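Local coordinates for metallocarboxypeptidase (Trypanosoma cruzi, PDB 3DWC), which is a cobalt-bound M32-family metallopeptidase that probably releases C-terminal amino acids from peptide chains with broad specificity, proline excepted, at residues H237-N242 and R248-Y253. Residues are numbered along the deposited sequence; the frame is centred on the assembly and turned at random.
Sequences HPFCGN and RITTKY
Gly241 and Arg248 form the hydrogen-bonded pair of a β hairpin: Gly241 N reaches Arg248 O at 2.7 Å, and Arg248 N returns a bond to Gly241 O at 3.0 Å. Toward the open end of the hairpin, Phe239 O lies 2.9 Å from Thr250 N and also receives the CA-H of Ile249. The next link uses a side chain, with Phe239 N donating to Thr250 OG1 over 3.2 Å. The threonine hydroxyl stands between its own backbone N and carbonyl carbon (chi1 65°), which turns it to this amide; it also bonds Ser235. Beside it, the methyl CG2 packs against CE2 and CZ of the Phe239 ring, whose other neighbours include Trp28 and, edge-to-face, His31.

Arg248 leaves the strand alongside Asn242, both side chains pointing the same way. Arg248 CB and CG both rest on Asn242 CB, with Arg248 CG 3.8 Å from it. Farther along the extended chain, CD faces the amide, and Asn242 ND2 then lies over one face of the guanidinium, 3.3 Å from Arg248 NE. As both are donors, no bond joins them; Asp246, at the start of the same strand as Arg248, serves each, its carboxylate pairing with NE and its carbonyl O accepting from ND2. At the tip, NH1 makes a salt bridge to Asp29 of the second subunit, and Trp28 supplies a cation-pi contact.

On the opposite face from Arg248, the non-hydrogen-bonded pair Cys240 and Ile249 brings Cys240 SG to 3.9 Å from Ile249 CG2, against helix 259-276, where Cys240 touches Glu268, the predicted proton donor/acceptor next to the cobalt site. The hairpin thus joins two chemistries: a thiol and an aliphatic branch toward the metal-binding helix, and an arginine whose positive charge is probably balanced by carboxylates from both subunits.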
loop_
_atom_site.group_PDB
_atom_site.type_symbol
_atom_site.label_atom_id
_atom_site.label_comp_id
_atom_site.label_asym_id
_atom_site.label_seq_id
_atom_site.Cartn_x
_atom_site.Cartn_y
_atom_site.Cartn_z
ATOM N N HIS B 237 2.417 -2.382 16.322
ATOM C CA HIS B 237 2.290 -3.793 16.760
ATOM C C HIS B 237 2.887 -4.723 15.698
ATOM O O HIS B 237 2.494 -4.654 14.541
ATOM C CB HIS B 237 0.810 -4.126 17.036
ATOM C CG HIS B 237 0.103 -3.092 17.882
ATOM N ND1 HIS B 237 -0.831 -2.212 17.364
ATOM C CD2 HIS B 237 0.230 -2.767 19.195
ATOM C CE1 HIS B 237 -1.261 -1.405 18.322
ATOM N NE2 HIS B 237 -0.637 -1.721 19.444
ATOM N N PRO B 238 3.889 -5.550 16.054
ATOM C CA PRO B 238 4.383 -6.502 15.057
ATOM C C PRO B 238 3.307 -7.451 14.551
ATOM O O PRO B 238 2.503 -7.956 15.324
ATOM C CB PRO B 238 5.467 -7.289 15.812
ATOM C CG PRO B 238 5.205 -7.047 17.208
ATOM C CD PRO B 238 4.683 -5.648 17.283
ATOM N N PHE B 239 3.273 -7.644 13.250
ATOM C CA PHE B 239 2.361 -8.595 12.657
ATOM C C PHE B 239 2.997 -9.075 11.363
ATOM O O PHE B 239 3.999 -8.540 10.925
ATOM C CB PHE B 239 0.972 -7.984 12.391
ATOM C CG PHE B 239 0.982 -6.856 11.402
ATOM C CD1 PHE B 239 0.618 -7.054 10.085
ATOM C CD2 PHE B 239 1.334 -5.574 11.800
ATOM C CE1 PHE B 239 0.631 -5.976 9.158
ATOM C CE2 PHE B 239 1.359 -4.511 10.881
ATOM C CZ PHE B 239 1.014 -4.732 9.563
ATOM N N CYS B 240 2.380 -10.107 10.800
ATOM C CA CYS B 240 2.739 -10.706 9.518
ATOM C C CYS B 240 1.510 -10.506 8.643
ATOM O O CYS B 240 0.418 -11.029 8.940
ATOM C CB CYS B 240 2.986 -12.215 9.709
ATOM S SG CYS B 240 3.302 -13.170 8.202
ATOM N N GLY B 241 1.654 -9.759 7.569
ATOM C CA GLY B 241 0.481 -9.499 6.748
ATOM C C GLY B 241 0.704 -9.434 5.257
ATOM O O GLY B 241 1.633 -10.026 4.741
ATOM N N ASN B 242 -0.203 -8.708 4.589
ATOM C CA ASN B 242 -0.298 -8.691 3.165
ATOM C C ASN B 242 -0.622 -10.064 2.574
ATOM O O ASN B 242 -1.408 -10.782 3.152
ATOM C CB ASN B 242 0.943 -8.065 2.540
ATOM C CG ASN B 242 0.620 -7.334 1.274
ATOM O OD1 ASN B 242 -0.456 -6.761 1.148
ATOM N ND2 ASN B 242 1.534 -7.352 0.327
ATOM N N ARG B 248 4.568 -9.436 4.170
ATOM C CA ARG B 248 5.126 -8.249 4.752
ATOM C C ARG B 248 4.919 -8.321 6.279
ATOM O O ARG B 248 3.786 -8.302 6.767
ATOM C CB ARG B 248 4.458 -6.980 4.168
ATOM C CG ARG B 248 4.612 -6.906 2.653
ATOM C CD ARG B 248 4.237 -5.561 2.084
ATOM N NE ARG B 248 4.357 -5.582 0.628
ATOM C CZ ARG B 248 4.083 -4.535 -0.130
ATOM N NH1 ARG B 248 3.688 -3.419 0.430
ATOM N NH2 ARG B 248 4.114 -4.632 -1.447
ATOM N N ILE B 249 6.045 -8.386 6.990
ATOM C CA ILE B 249 6.089 -8.453 8.417
ATOM C C ILE B 249 6.632 -7.142 8.983
ATOM O O ILE B 249 7.334 -6.411 8.320
ATOM C CB ILE B 249 6.922 -9.651 8.897
ATOM C CG1 ILE B 249 8.414 -9.482 8.658
ATOM C CG2 ILE B 249 6.493 -10.938 8.217
ATOM C CD1 ILE B 249 9.177 -10.497 9.489
ATOM N N THR B 250 6.284 -6.846 10.225
ATOM C CA THR B 250 6.790 -5.653 10.867
ATOM C C THR B 250 7.298 -5.954 12.283
ATOM O O THR B 250 7.103 -7.059 12.832
ATOM C CB THR B 250 5.702 -4.619 10.994
ATOM O OG1 THR B 250 4.713 -5.133 11.862
ATOM C CG2 THR B 250 5.092 -4.303 9.637
ATOM N N THR B 251 7.929 -4.933 12.856
ATOM C CA THR B 251 8.451 -4.970 14.193
ATOM C C THR B 251 8.604 -3.535 14.657
ATOM O O THR B 251 8.245 -2.581 13.984
ATOM C CB THR B 251 9.823 -5.689 14.261
ATOM O OG1 THR B 251 10.174 -5.921 15.626
ATOM C CG2 THR B 251 10.938 -4.822 13.600
ATOM N N LYS B 252 9.184 -3.385 15.819
ATOM C CA LYS B 252 9.276 -2.081 16.445
ATOM C C LYS B 252 10.533 -2.157 17.295
ATOM O O LYS B 252 10.825 -3.205 17.844
ATOM C CB LYS B 252 8.054 -1.913 17.301
ATOM C CG LYS B 252 7.813 -0.524 17.838
ATOM C CD LYS B 252 7.328 -0.590 19.290
ATOM C CE LYS B 252 6.037 -1.445 19.457
ATOM N NZ LYS B 252 5.577 -1.559 20.924
ATOM N N TYR B 253 11.290 -1.068 17.333
ATOM C CA TYR B 253 12.561 -1.040 18.016
ATOM C C TYR B 253 12.601 -0.007 19.144
ATOM O O TYR B 253 12.055 1.088 19.013
ATOM C CB TYR B 253 13.680 -0.736 17.041
ATOM C CG TYR B 253 13.755 -1.651 15.843
ATOM C CD1 TYR B 253 13.272 -1.239 14.612
ATOM C CD2 TYR B 253 14.306 -2.891 15.938
ATOM C CE1 TYR B 253 13.323 -2.035 13.528
ATOM C CE2 TYR B 253 14.358 -3.728 14.844
ATOM C CZ TYR B 253 13.868 -3.280 13.635
ATOM O OH TYR B 253 13.917 -4.084 12.523
#